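Local structure of periplasmic oligopeptide-binding protein (Burkholderia pseudomallei, 3ZS6) at residues Ala260-Tyr265 with Val470-Tyr475; Gly305-Gly310 with Thr415-Ile420; Thr354-Asp359 with Ile401-Trp406. The protein probably binds short peptides in the periplasm and delivers them to an ABC transporter for uptake. All blocks are in the same frame, centred on the assembly; numbering follows the deposited sequence.

All three contacts are buried. Interactions 1 and 3 belong to the same mixed sheet, where strands 260-266 and 401-407 are neighbours: Y263 O and D404 N lie 2.8 Å apart. Interaction 1 is an antiparallel pairing with a bulge and an aromatic cluster. Interaction 3 is a parallel pairing that adds a polar grip by R403, which also meets the bound peptide. Interaction 2 differs from both. It has no hydrogen bond between its segments and rests on apolar and aromatic packing of a loop on a short helical turn and the residues after it. It joins the sheet through T261 OG1, 2.8 Å from L306 O, and through F416 and L419 against W406.

Interaction 1: Ala260-Tyr265 with Val470-Tyr475; sequences ATYYYY and VPLFQY
A260-Y265 and V470-Y475 run antiparallel, with strand axes 150° apart. Y262 N donates a nearly straight bond to F473 O. At the far end, Y264 and V470 exchange a reciprocal pair of backbone bonds. Between them the register slips by one residue. L472 N gives Y262 O a bond of 2.8 Å, and F473 N adds a weak one to the same oxygen. This is a classic beta bulge, with L472 and F473 both opposite Y262. Beyond it, Y475 N bonds to A260 O.

The bulge sits in the mixed sheet of a peptide-binding lobe, and both of its side chains meet Y262. The Y262 and F473 rings form an offset stack, centroids 4.5 Å apart and planes at 25°. F473 CZ lies over one face of Y262, 3.4 Å from Y262 CG. In return, Y262 CB lies over a face of F473, a CH-pi contact. F473 CG stands between its own backbone N and carbonyl carbon (chi1 54°), and the ring lies side by side with Y262. L472 CD1 serves two tyrosines. It touches the edge of Y262 at CE1, 3.8 Å away, and sits over the centre of the Y264 ring, 4.0 Å from its centroid. Y475 completes the aromatic cluster. Its side chain crosses that of Y262 at about a right angle, and the two rings meet obliquely, with Y475 OH 3.6 Å from Y262 CD2. The hydroxyl of Y262 is hydrogen-bonded to H361. Y475 also packs on an apolar side chain of the bound peptide.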
loop_
_atom_site.group_PDB
_atom_site.type_symbol
_atom_site.label_atom_id
_atom_site.label_comp_id
_atom_site.label_asym_id
_atom_site.label_seq_id
_atom_site.Cartn_x
_atom_site.Cartn_y
_atom_site.Cartn_z
ATOM N N ALA A 260 1.227 0.582 -8.636
ATOM C CA ALA A 260 1.725 1.362 -7.516
ATOM C C ALA A 260 2.343 2.654 -8.038
ATOM O O ALA A 260 2.977 2.659 -9.093
ATOM C CB ALA A 260 2.752 0.536 -6.714
ATOM N N THR A 261 2.149 3.744 -7.302
ATOM C CA THR A 261 2.582 5.066 -7.754
ATOM C C THR A 261 3.512 5.727 -6.739
ATOM O O THR A 261 3.215 5.771 -5.543
ATOM C CB THR A 261 1.356 5.988 -7.996
ATOM O OG1 THR A 261 0.466 5.366 -8.930
ATOM C CG2 THR A 261 1.782 7.361 -8.539
ATOM N N TYR A 262 4.632 6.242 -7.234
ATOM C CA TYR A 262 5.612 6.952 -6.429
ATOM C C TYR A 262 5.300 8.441 -6.578
ATOM O O TYR A 262 5.163 8.950 -7.697
ATOM C CB TYR A 262 7.016 6.637 -6.961
ATOM C CG TYR A 262 8.206 7.111 -6.139
ATOM C CD1 TYR A 262 8.494 8.464 -5.997
ATOM C CD2 TYR A 262 9.077 6.195 -5.560
ATOM C CE1 TYR A 262 9.601 8.892 -5.267
ATOM C CE2 TYR A 262 10.188 6.614 -4.836
ATOM C CZ TYR A 262 10.447 7.962 -4.695
ATOM O OH TYR A 262 11.552 8.383 -3.974
ATOM N N TYR A 263 5.158 9.134 -5.457
ATOM C CA TYR A 263 4.744 10.530 -5.506
ATOM C C TYR A 263 5.180 11.321 -4.281
ATOM O O TYR A 263 5.499 10.750 -3.224
ATOM C CB TYR A 263 3.225 10.637 -5.682
ATOM C CG TYR A 263 2.414 10.257 -4.455
ATOM C CD1 TYR A 263 2.066 11.213 -3.506
ATOM C CD2 TYR A 263 1.986 8.940 -4.253
ATOM C CE1 TYR A 263 1.310 10.872 -2.382
ATOM C CE2 TYR A 263 1.221 8.586 -3.131
ATOM C CZ TYR A 263 0.890 9.560 -2.203
ATOM O OH TYR A 263 0.143 9.234 -1.096
ATOM N N TYR A 264 5.197 12.642 -4.431
ATOM C CA TYR A 264 5.526 13.509 -3.315
ATOM C C TYR A 264 4.264 14.069 -2.670
ATOM O O TYR A 264 3.417 14.696 -3.316
ATOM C CB TYR A 264 6.468 14.640 -3.740
ATOM C CG TYR A 264 7.933 14.250 -3.794
ATOM C CD1 TYR A 264 8.383 13.059 -3.244
ATOM C CD2 TYR A 264 8.865 15.082 -4.390
ATOM C CE1 TYR A 264 9.734 12.710 -3.294
ATOM C CE2 TYR A 264 10.209 14.748 -4.437
ATOM C CZ TYR A 264 10.644 13.558 -3.892
ATOM O OH TYR A 264 11.993 13.234 -3.948
ATOM N N TYR A 265 4.151 13.801 -1.384
ATOM C CA TYR A 265 3.124 14.367 -0.540
ATOM C C TYR A 265 3.371 15.861 -0.459
ATOM O O TYR A 265 4.522 16.302 -0.428
ATOM C CB TYR A 265 3.283 13.706 0.824
ATOM C CG TYR A 265 2.719 14.361 2.059
ATOM C CD1 TYR A 265 3.263 15.537 2.569
ATOM C CD2 TYR A 265 1.713 13.735 2.783
ATOM C CE1 TYR A 265 2.777 16.099 3.738
ATOM C CE2 TYR A 265 1.220 14.285 3.942
ATOM C CZ TYR A 265 1.753 15.463 4.419
ATOM O OH TYR A 265 1.260 15.993 5.581
ATOM N N VAL A 470 2.254 15.318 -5.902
ATOM C CA VAL A 470 3.075 15.326 -7.110
ATOM C C VAL A 470 3.503 13.931 -7.535
ATOM O O VAL A 470 4.544 13.429 -7.088
ATOM C CB VAL A 470 4.349 16.182 -6.927
ATOM C CG1 VAL A 470 5.151 16.224 -8.220
ATOM C CG2 VAL A 470 3.990 17.594 -6.444
ATOM N N PRO A 471 2.704 13.298 -8.405
ATOM C CA PRO A 471 3.065 11.986 -8.942
ATOM C C PRO A 471 4.355 12.066 -9.741
ATOM O O PRO A 471 4.549 13.034 -10.480
ATOM C CB PRO A 471 1.891 11.657 -9.871
ATOM C CG PRO A 471 0.735 12.417 -9.271
ATOM C CD PRO A 471 1.351 13.714 -8.819
ATOM N N LEU A 472 5.211 11.054 -9.604
ATOM C CA LEU A 472 6.500 11.037 -10.285
ATOM C C LEU A 472 6.615 9.900 -11.302
ATOM O O LEU A 472 6.936 10.137 -12.465
ATOM C CB LEU A 472 7.651 10.943 -9.270
ATOM C CG LEU A 472 7.818 12.162 -8.357
ATOM C CD1 LEU A 472 8.949 11.949 -7.356
ATOM C CD2 LEU A 472 8.050 13.426 -9.195
ATOM N N PHE A 473 6.378 8.667 -10.862
ATOM C CA PHE A 473 6.439 7.534 -11.772
ATOM C C PHE A 473 5.741 6.306 -11.215
ATOM O O PHE A 473 5.391 6.245 -10.030
ATOM C CB PHE A 473 7.896 7.199 -12.135
ATOM C CG PHE A 473 8.778 6.979 -10.946
ATOM C CD1 PHE A 473 8.772 5.761 -10.284
ATOM C CD2 PHE A 473 9.613 7.995 -10.482
ATOM C CE1 PHE A 473 9.583 5.549 -9.176
ATOM C CE2 PHE A 473 10.429 7.789 -9.374
ATOM C CZ PHE A 473 10.408 6.563 -8.714
ATOM N N GLN A 474 5.531 5.328 -12.089
ATOM C CA GLN A 474 4.965 4.055 -11.687
ATOM C C GLN A 474 6.079 3.174 -11.147
ATOM O O GLN A 474 7.123 3.040 -11.784
ATOM C CB GLN A 474 4.294 3.373 -12.884
ATOM C CG GLN A 474 3.617 2.043 -12.543
ATOM C CD GLN A 474 2.849 1.482 -13.725
ATOM O OE1 GLN A 474 2.788 2.104 -14.787
ATOM N NE2 GLN A 474 2.255 0.306 -13.545
ATOM N N TYR A 475 5.865 2.585 -9.972
ATOM C CA TYR A 475 6.845 1.670 -9.382
ATOM C C TYR A 475 7.206 0.519 -10.316
ATOM O O TYR A 475 6.347 -0.027 -11.007
ATOM C CB TYR A 475 6.323 1.055 -8.079
ATOM C CG TYR A 475 6.567 1.878 -6.836
ATOM C CD1 TYR A 475 5.633 2.811 -6.406
ATOM C CD2 TYR A 475 7.721 1.702 -6.076
ATOM C CE1 TYR A 475 5.837 3.555 -5.254
ATOM C CE2 TYR A 475 7.937 2.445 -4.924
ATOM C CZ TYR A 475 6.991 3.371 -4.520
ATOM O OH TYR A 475 7.194 4.113 -3.379
#

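Interaction 2: Gly305-Gly310 with Thr415-Ile420; sequences GLMPKG and TFFDLI
P308 and F416 meet tip to tip, with P308 CD over one face of the F416 ring and 3.4 Å from F416 CE2. L306 O also lies over a face of that ring, near its rim, 3.4 Å from F416 CD1. M307 slides past F416 in the opposite direction. Its SD makes an oblique Met-aromatic contact, 5.0 Å from the F416 ring centroid. The chain bends at chi2 (-67°), which places SD against F416 CB and CD2. M307 CE then reaches over a face of F417, 3.6 Å from F417 CE2, in a CH-pi contact. L306 fills the other end with its two methyl branches. L306 CD1 meets I420 CG2 at 3.9 Å, tip to tip, while L306 CD2 touches L419 CD1.

No hydrogen bond joins the segments; the contact is apolar and aromatic packing. The backbone of L306 is fixed from outside: its N bonds to H460 and its O to T261 OG1. Three elements surround the contact. Helix 449-464 packs on L306, M307, F417 and I420. Strand 260-266 meets P308 and F416 through T261, and L419 through Y263. W406 of strand 401-407 packs its ring against F416.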
loop_
_atom_site.group_PDB
_atom_site.type_symbol
_atom_site.label_atom_id
_atom_site.label_comp_id
_atom_site.label_asym_id
_atom_site.label_seq_id
_atom_site.Cartn_x
_atom_site.Cartn_y
_atom_site.Cartn_z
ATOM N N GLY A 305 -0.559 11.582 -12.626
ATOM C CA GLY A 305 -1.670 11.406 -11.710
ATOM C C GLY A 305 -1.465 10.163 -10.856
ATOM O O GLY A 305 -0.361 9.601 -10.819
ATOM N N LEU A 306 -2.521 9.737 -10.168
ATOM C CA LEU A 306 -2.447 8.602 -9.244
ATOM C C LEU A 306 -2.689 7.247 -9.910
ATOM O O LEU A 306 -2.188 6.230 -9.438
ATOM C CB LEU A 306 -3.441 8.784 -8.088
ATOM C CG LEU A 306 -3.252 10.000 -7.173
ATOM C CD1 LEU A 306 -4.396 10.088 -6.152
ATOM C CD2 LEU A 306 -1.896 9.954 -6.472
ATOM N N MET A 307 -3.474 7.231 -10.987
ATOM C CA MET A 307 -3.852 5.975 -11.638
ATOM C C MET A 307 -2.754 5.455 -12.563
ATOM O O MET A 307 -2.450 6.077 -13.580
ATOM C CB MET A 307 -5.150 6.139 -12.452
ATOM C CG MET A 307 -6.339 6.699 -11.685
ATOM S SD MET A 307 -6.956 5.588 -10.404
ATOM C CE MET A 307 -8.044 6.703 -9.525
ATOM N N PRO A 308 -2.169 4.295 -12.229
ATOM C CA PRO A 308 -1.197 3.681 -13.142
ATOM C C PRO A 308 -1.918 3.190 -14.393
ATOM O O PRO A 308 -3.069 2.766 -14.297
ATOM C CB PRO A 308 -0.658 2.479 -12.349
ATOM C CG PRO A 308 -1.167 2.643 -10.939
ATOM C CD PRO A 308 -2.411 3.477 -11.031
ATOM N N LYS A 309 -1.276 3.265 -15.554
ATOM C CA LYS A 309 -1.889 2.715 -16.753
ATOM C C LYS A 309 -2.172 1.234 -16.508
ATOM O O LYS A 309 -1.312 0.508 -16.007
ATOM C CB LYS A 309 -0.973 2.893 -17.964
ATOM C CG LYS A 309 -1.533 2.304 -19.253
ATOM C CD LYS A 309 -0.513 2.336 -20.385
ATOM C CE LYS A 309 -0.160 3.759 -20.790
ATOM N NZ LYS A 309 0.708 3.784 -22.005
ATOM N N GLY A 310 -3.383 0.791 -16.825
ATOM C CA GLY A 310 -3.729 -0.609 -16.659
ATOM C C GLY A 310 -4.662 -0.932 -15.502
ATOM O O GLY A 310 -5.259 -2.005 -15.469
ATOM N N THR A 415 -9.045 2.196 -5.041
ATOM C CA THR A 415 -7.969 2.142 -4.052
ATOM C C THR A 415 -7.136 3.429 -4.062
ATOM O O THR A 415 -6.628 3.861 -3.024
ATOM C CB THR A 415 -7.061 0.907 -4.226
ATOM O OG1 THR A 415 -6.069 0.892 -3.191
ATOM C CG2 THR A 415 -6.373 0.908 -5.589
ATOM N N PHE A 416 -7.013 4.053 -5.228
ATOM C CA PHE A 416 -6.226 5.279 -5.334
ATOM C C PHE A 416 -7.036 6.495 -4.873
ATOM O O PHE A 416 -6.481 7.475 -4.353
ATOM C CB PHE A 416 -5.675 5.447 -6.754
ATOM C CG PHE A 416 -4.591 4.459 -7.096
ATOM C CD1 PHE A 416 -3.297 4.637 -6.620
ATOM C CD2 PHE A 416 -4.872 3.332 -7.853
ATOM C CE1 PHE A 416 -2.293 3.726 -6.919
ATOM C CE2 PHE A 416 -3.874 2.409 -8.149
ATOM C CZ PHE A 416 -2.587 2.604 -7.678
ATOM N N PHE A 417 -8.355 6.426 -5.037
ATOM C CA PHE A 417 -9.218 7.472 -4.500
ATOM C C PHE A 417 -9.135 7.577 -2.967
ATOM O O PHE A 417 -9.457 8.619 -2.403
ATOM C CB PHE A 417 -10.674 7.312 -4.976
ATOM C CG PHE A 417 -10.929 7.866 -6.372
ATOM C CD1 PHE A 417 -10.930 9.236 -6.603
ATOM C CD2 PHE A 417 -11.194 7.012 -7.442
ATOM C CE1 PHE A 417 -11.168 9.750 -7.886
ATOM C CE2 PHE A 417 -11.439 7.510 -8.721
ATOM C CZ PHE A 417 -11.418 8.886 -8.946
ATOM N N ASP A 418 -8.693 6.514 -2.296
ATOM C CA ASP A 418 -8.476 6.573 -0.847
ATOM C C ASP A 418 -7.446 7.639 -0.463
ATOM O O ASP A 418 -7.362 8.042 0.699
ATOM C CB ASP A 418 -8.043 5.211 -0.287
ATOM C CG ASP A 418 -9.208 4.247 -0.114
ATOM O OD1 ASP A 418 -10.352 4.720 0.053
ATOM O OD2 ASP A 418 -8.980 3.018 -0.131
ATOM N N LEU A 419 -6.661 8.093 -1.432
ATOM C CA LEU A 419 -5.643 9.121 -1.170
ATOM C C LEU A 419 -6.176 10.550 -1.219
ATOM O O LEU A 419 -5.530 11.474 -0.717
ATOM C CB LEU A 419 -4.505 9.013 -2.184
ATOM C CG LEU A 419 -3.746 7.692 -2.218
ATOM C CD1 LEU A 419 -2.718 7.711 -3.348
ATOM C CD2 LEU A 419 -3.090 7.414 -0.858
ATOM N N ILE A 420 -7.343 10.742 -1.829
ATOM C CA ILE A 420 -7.823 12.093 -2.100
ATOM C C ILE A 420 -9.277 12.366 -1.703
ATOM O O ILE A 420 -9.719 13.513 -1.759
ATOM C CB ILE A 420 -7.639 12.462 -3.589
ATOM C CG1 ILE A 420 -8.180 11.345 -4.486
ATOM C CG2 ILE A 420 -6.165 12.726 -3.898
ATOM C CD1 ILE A 420 -8.332 11.750 -5.952
#

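Interaction 3: Thr354-Asp359 with Ile401-Trp406; sequences TYNTND and IARDGW
T354 pairs in parallel with A402, between strands 350-356 and 401-407 of the mixed sheet, next to the peptide-binding site. T354 N donates to I401 O, and T354 O accepts from R403 N, both at 2.9 Å. These two bonds bracket A402, the bridge partner of T354. The short strand axes lie 36° apart. A water lies 2.8 Å from T354 OG1 and donates a weak bond to I401 O. T354 OG1 is also bonded to E383.

R403 and N356 then join the strands by their side chains. R403 grips N356 side-on with NE and NH2, both donating to the single oxygen OD1. R403 NH2 is 3.0 Å from N356 OD1, and R403 NE is 3.2 Å from the same N356 OD1. NE lies in the plane of the amide carbonyl and NH2 above it. OD1 lies in the guanidinium plane, while the amide is turned 52° against it. The R403 chain bends at chi2 and chi3, both about -65°, and this brings NE back toward N356. R403 CB also packs on Y355 CB, 3.5 Å away. The grip probably helps orient the guanidinium; outside the two segments, its NH1 makes a salt bridge to the backbone of the bound peptide. G405 adds backbone hydrogen bonds to that peptide.

Helix 359-376, through H361, packs on Y355, N356 and R403, and helix 387-395 touches T354, N356 and R403. Strand 260-266 borders 401-407 on its other edge.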
loop_
_atom_site.group_PDB
_atom_site.type_symbol
_atom_site.label_atom_id
_atom_site.label_comp_id
_atom_site.label_asym_id
_atom_site.label_seq_id
_atom_site.Cartn_x
_atom_site.Cartn_y
_atom_site.Cartn_z
ATOM N N THR A 354 11.224 15.839 3.204
ATOM C CA THR A 354 11.518 14.708 4.070
ATOM C C THR A 354 11.306 13.378 3.344
ATOM O O THR A 354 10.303 13.198 2.654
ATOM C CB THR A 354 10.646 14.758 5.333
ATOM O OG1 THR A 354 10.771 16.050 5.944
ATOM C CG2 THR A 354 11.065 13.678 6.322
ATOM N N TYR A 355 12.248 12.450 3.502
ATOM C CA TYR A 355 12.102 11.108 2.934
ATOM C C TYR A 355 12.620 10.063 3.914
ATOM O O TYR A 355 13.370 10.391 4.832
ATOM C CB TYR A 355 12.860 10.988 1.610
ATOM C CG TYR A 355 14.357 11.097 1.769
ATOM C CD1 TYR A 355 14.989 12.336 1.752
ATOM C CD2 TYR A 355 15.141 9.966 1.945
ATOM C CE1 TYR A 355 16.363 12.443 1.903
ATOM C CE2 TYR A 355 16.524 10.063 2.092
ATOM C CZ TYR A 355 17.126 11.304 2.072
ATOM O OH TYR A 355 18.494 11.410 2.228
ATOM N N ASN A 356 12.228 8.808 3.721
ATOM C CA ASN A 356 12.725 7.741 4.586
ATOM C C ASN A 356 14.065 7.235 4.090
ATOM O O ASN A 356 14.236 6.985 2.897
ATOM C CB ASN A 356 11.718 6.589 4.729
ATOM C CG ASN A 356 11.347 5.972 3.400
ATOM O OD1 ASN A 356 10.761 6.638 2.548
ATOM N ND2 ASN A 356 11.684 4.695 3.215
ATOM N N THR A 357 15.012 7.119 5.021
ATOM C CA THR A 357 16.389 6.734 4.723
ATOM C C THR A 357 16.467 5.559 3.755
ATOM O O THR A 357 15.951 4.473 4.041
ATOM C CB THR A 357 17.139 6.380 6.025
ATOM O OG1 THR A 357 16.966 7.442 6.978
ATOM C CG2 THR A 357 18.634 6.156 5.752
ATOM N N ASN A 358 17.098 5.808 2.609
ATOM C CA ASN A 358 17.236 4.846 1.514
ATOM C C ASN A 358 17.961 5.493 0.330
ATOM O O ASN A 358 17.790 6.682 0.079
ATOM C CB ASN A 358 15.869 4.338 1.060
ATOM C CG ASN A 358 15.959 3.447 -0.164
ATOM O OD1 ASN A 358 16.258 2.263 -0.058
ATOM N ND2 ASN A 358 15.707 4.017 -1.331
ATOM N N ASP A 359 18.767 4.722 -0.396
ATOM C CA ASP A 359 19.580 5.311 -1.463
ATOM C C ASP A 359 18.764 5.789 -2.667
ATOM O O ASP A 359 19.036 6.856 -3.206
ATOM C CB ASP A 359 20.732 4.383 -1.908
ATOM C CG ASP A 359 20.448 2.906 -1.641
ATOM O OD1 ASP A 359 19.264 2.499 -1.649
ATOM O OD2 ASP A 359 21.420 2.152 -1.418
ATOM N N ILE A 401 6.906 18.782 2.236
ATOM C CA ILE A 401 6.986 17.949 1.049
ATOM C C ILE A 401 7.620 16.658 1.524
ATOM O O ILE A 401 8.614 16.692 2.251
ATOM C CB ILE A 401 7.881 18.582 -0.031
ATOM C CG1 ILE A 401 7.415 20.010 -0.347
ATOM C CG2 ILE A 401 7.901 17.711 -1.275
ATOM C CD1 ILE A 401 8.228 20.710 -1.433
ATOM N N ALA A 402 7.041 15.524 1.148
ATOM C CA ALA A 402 7.512 14.245 1.679
ATOM C C ALA A 402 7.457 13.128 0.639
ATOM O O ALA A 402 6.548 13.077 -0.188
ATOM C CB ALA A 402 6.717 13.859 2.928
ATOM N N ARG A 403 8.458 12.253 0.678
ATOM C CA ARG A 403 8.461 11.055 -0.152
ATOM C C ARG A 403 7.239 10.203 0.240
ATOM O O ARG A 403 6.985 9.959 1.430
ATOM C CB ARG A 403 9.764 10.275 0.056
ATOM C CG ARG A 403 10.162 9.376 -1.131
ATOM C CD ARG A 403 9.159 8.235 -1.320
ATOM N NE ARG A 403 9.179 7.326 -0.183
ATOM C CZ ARG A 403 8.384 6.262 -0.046
ATOM N NH1 ARG A 403 7.485 5.966 -0.977
ATOM N NH2 ARG A 403 8.494 5.488 1.030
ATOM N N ASP A 404 6.469 9.779 -0.755
ATOM C CA ASP A 404 5.303 8.931 -0.503
ATOM C C ASP A 404 5.153 7.935 -1.653
ATOM O O ASP A 404 5.962 7.927 -2.579
ATOM C CB ASP A 404 4.034 9.772 -0.351
ATOM C CG ASP A 404 3.004 9.134 0.595
ATOM O OD1 ASP A 404 2.871 7.892 0.609
ATOM O OD2 ASP A 404 2.323 9.882 1.323
ATOM N N GLY A 405 4.118 7.107 -1.591
ATOM C CA GLY A 405 3.905 6.065 -2.581
ATOM C C GLY A 405 2.784 5.149 -2.126
ATOM O O GLY A 405 2.666 4.849 -0.937
ATOM N N TRP A 406 1.964 4.698 -3.069
ATOM C CA TRP A 406 0.807 3.870 -2.735
ATOM C C TRP A 406 0.765 2.638 -3.631
ATOM O O TRP A 406 0.875 2.753 -4.854
ATOM C CB TRP A 406 -0.472 4.694 -2.909
ATOM C CG TRP A 406 -1.750 4.011 -2.507
ATOM C CD1 TRP A 406 -2.674 3.442 -3.338
ATOM C CD2 TRP A 406 -2.259 3.860 -1.179
ATOM N NE1 TRP A 406 -3.725 2.937 -2.610
ATOM C CE2 TRP A 406 -3.500 3.187 -1.280
ATOM C CE3 TRP A 406 -1.789 4.222 0.089
ATOM C CZ2 TRP A 406 -4.269 2.861 -0.162
ATOM C CZ3 TRP A 406 -2.561 3.905 1.203
ATOM C CH2 TRP A 406 -3.788 3.232 1.068
HETATM O O HOH W 1 9.105 18.227 5.245
#